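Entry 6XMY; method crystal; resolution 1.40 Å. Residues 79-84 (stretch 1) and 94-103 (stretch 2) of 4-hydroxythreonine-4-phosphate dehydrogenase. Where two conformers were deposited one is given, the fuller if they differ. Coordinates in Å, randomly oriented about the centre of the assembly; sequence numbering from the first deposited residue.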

# COMPACT_ATOMS: atom_id res chain seq x y z
N PRO A 79 6.84 -5.21 20.85
CA PRO A 79 7.96 -6.09 20.47
C PRO A 79 7.49 -7.41 19.89
O PRO A 79 6.57 -8.06 20.39
CB PRO A 79 8.71 -6.29 21.80
CG PRO A 79 8.33 -5.08 22.62
CD PRO A 79 6.88 -4.88 22.29
N VAL A 80 8.16 -7.81 18.81
CA VAL A 80 7.98 -9.12 18.18
C VAL A 80 9.38 -9.61 17.85
O VAL A 80 10.13 -8.90 17.17
CB VAL A 80 7.16 -9.01 16.88
CG1 VAL A 80 6.95 -10.39 16.28
CG2 VAL A 80 5.82 -8.30 17.12
N PRO A 81 9.80 -10.79 18.30
CA PRO A 81 11.22 -11.16 18.20
C PRO A 81 11.57 -11.79 16.85
O PRO A 81 10.90 -12.71 16.39
CB PRO A 81 11.39 -12.19 19.33
CG PRO A 81 10.01 -12.81 19.47
CD PRO A 81 9.02 -11.71 19.16
N CYS A 82 12.65 -11.30 16.24
CA CYS A 82 13.23 -11.99 15.10
C CYS A 82 13.73 -13.36 15.53
O CYS A 82 14.15 -13.57 16.67
CB CYS A 82 14.41 -11.20 14.51
SG CYS A 82 13.95 -9.65 13.74
N ALA A 83 13.68 -14.33 14.60
CA ALA A 83 14.24 -15.64 14.89
C ALA A 83 15.76 -15.60 14.99
O ALA A 83 16.36 -16.37 15.76
CB ALA A 83 13.82 -16.65 13.83
N ALA A 84 16.40 -14.71 14.24
CA ALA A 84 17.85 -14.57 14.26
C ALA A 84 18.20 -13.09 14.25
O ALA A 84 17.49 -12.28 13.64
CB ALA A 84 18.50 -15.26 13.05
N GLN A 94 15.36 -17.20 7.55
CA GLN A 94 14.90 -17.58 8.88
C GLN A 94 14.05 -16.51 9.54
O GLN A 94 13.34 -16.81 10.50
CB GLN A 94 16.08 -17.93 9.78
CG GLN A 94 16.74 -19.23 9.41
CD GLN A 94 17.79 -19.62 10.42
OE1 GLN A 94 17.61 -19.42 11.62
NE2 GLN A 94 18.90 -20.16 9.94
N ASN A 95 14.11 -15.27 9.06
CA ASN A 95 13.31 -14.18 9.59
C ASN A 95 12.06 -13.89 8.76
O ASN A 95 11.37 -12.90 9.02
CB ASN A 95 14.15 -12.91 9.78
CG ASN A 95 15.04 -13.00 11.01
OD1 ASN A 95 14.70 -13.68 11.99
ND2 ASN A 95 16.17 -12.30 10.98
N ALA A 96 11.75 -14.75 7.79
CA ALA A 96 10.53 -14.56 7.01
C ALA A 96 9.29 -14.77 7.88
O ALA A 96 8.32 -14.02 7.76
CB ALA A 96 10.50 -15.52 5.83
N ALA A 97 9.30 -15.78 8.75
CA ALA A 97 8.15 -16.00 9.62
C ALA A 97 7.91 -14.81 10.54
O ALA A 97 6.76 -14.48 10.84
CB ALA A 97 8.34 -17.29 10.42
N TYR A 98 8.99 -14.15 10.97
CA TYR A 98 8.86 -12.94 11.76
C TYR A 98 8.10 -11.86 10.99
O TYR A 98 7.19 -11.22 11.53
CB TYR A 98 10.25 -12.45 12.15
CG TYR A 98 10.39 -10.98 12.45
CD1 TYR A 98 10.10 -10.47 13.71
CD2 TYR A 98 10.82 -10.10 11.47
CE1 TYR A 98 10.25 -9.12 13.98
CE2 TYR A 98 10.97 -8.75 11.73
CZ TYR A 98 10.69 -8.27 12.99
OH TYR A 98 10.84 -6.93 13.27
N VAL A 99 8.46 -11.66 9.72
CA VAL A 99 7.77 -10.67 8.90
C VAL A 99 6.29 -11.01 8.79
O VAL A 99 5.42 -10.14 8.95
CB VAL A 99 8.42 -10.54 7.51
CG1 VAL A 99 7.57 -9.66 6.61
CG2 VAL A 99 9.85 -9.99 7.64
N MET A 100 5.99 -12.29 8.53
CA MET A 100 4.59 -12.69 8.44
C MET A 100 3.87 -12.51 9.76
O MET A 100 2.67 -12.23 9.77
CB MET A 100 4.46 -14.12 7.93
CG MET A 100 4.99 -14.33 6.51
SD MET A 100 4.34 -13.17 5.28
CE MET A 100 2.61 -13.53 5.39
N GLU A 101 4.59 -12.64 10.89
CA GLU A 101 3.97 -12.39 12.19
C GLU A 101 3.59 -10.93 12.34
O GLU A 101 2.52 -10.62 12.88
CB GLU A 101 4.89 -12.83 13.33
CG GLU A 101 4.17 -12.89 14.68
CD GLU A 101 3.15 -14.00 14.75
OE1 GLU A 101 3.35 -15.04 14.09
OE2 GLU A 101 2.13 -13.84 15.46
N LEU A 102 4.44 -10.02 11.86
CA LEU A 102 4.08 -8.60 11.88
C LEU A 102 2.80 -8.35 11.10
O LEU A 102 1.92 -7.61 11.55
CB LEU A 102 5.21 -7.76 11.27
CG LEU A 102 6.63 -7.89 11.83
CD1 LEU A 102 7.56 -6.91 11.13
CD2 LEU A 102 6.66 -7.68 13.35
N LEU A 103 2.67 -8.97 9.92
CA LEU A 103 1.47 -8.78 9.10
C LEU A 103 0.24 -9.37 9.78
O LEU A 103 -0.84 -8.76 9.79
CB LEU A 103 1.66 -9.42 7.73
CG LEU A 103 2.26 -8.56 6.61
CD1 LEU A 103 3.47 -7.79 7.07
CD2 LEU A 103 2.59 -9.41 5.39

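How does an irregular segment hold its place against a helix? Much of the answer lies in Asn 95, at the N-cap position just before the helix. Its side chain makes no capping bond; the amide is turned to the other stretch instead. The CA-to-CB bond runs sideways to the other stretch, but chi1 of -76° (m) and chi2 of -29° bring the amide group up to the backbone of Ala 83 and Ala 84. There it bonds in both senses: Ala 84 N donates to Asn 95 OD1 at 3.0 Å, and Asn 95 ND2 donates to Ala 84 O at 3.0 Å. The N-H...acceptor angles, 155° and 163°, are good for both, so the amide reads the donor and the acceptor of a single residue. Ala 83 N also lies 2.9 Å from Asn 95 OD1, but its angle of 116° makes this a weak bond despite the short distance.

What does the ring of Tyr 98 do one turn further along? With chi1 at 155° (t) and chi2 at 85°, it offers a face to Cys 82 and an edge to Val 80. Cys 82 SG sits 3.6 Å from the ring centroid, a point defined by the six ring atoms of Tyr 98, and only 9° off the ring normal, so the sulfur is almost centred over the face. Cys 82 reaches this position with chi1 of -68° (m), although its CA-to-CB bond points sideways. Near the plane of the ring, Val 80 O approaches Tyr 98 CE1 to 3.2 Å, an arrangement that sets a carbonyl oxygen against the slightly positive rim of an aromatic ring. The hydroxyl of Tyr 98 is hydrogen-bonded elsewhere in the structure.

Where does the apolar part of the contact lie? It centres on Val 80, whose CA-to-CB bond points toward the helix and whose chi1 is -178° (t). Val 80 CB packs 3.8 Å from Leu 102 CD2, while Val 80 CG1 lies 4.1 Å from Tyr 98 CD1 and also 4.1 Å from Glu 101 CG. The last of these uses the aliphatic part of an acidic side chain. Leu 102 starts sideways, but chi1 of -54° (m) and chi2 of -177° (t) bring its end nearer to the valine. Buried Val 80 thus meets residues spaced three and four apart, Tyr 98, Glu 101 and Leu 102, as expected of one side of a helix.

How do Ala 83 and Ala 84 meet the start of the second stretch? Both direct CB toward the second stretch, and Ala 83 CB comes within 3.4 Å of Gln 94 O, leaving little space between them. The backbones also run close here, with Ala 83 CA and Asn 95 CA 5.6 Å apart. The side chain of exposed Gln 94 adds only a loose contact, Ala 84 CB to Gln 94 OE1 at 4.5 Å, in the conformer given.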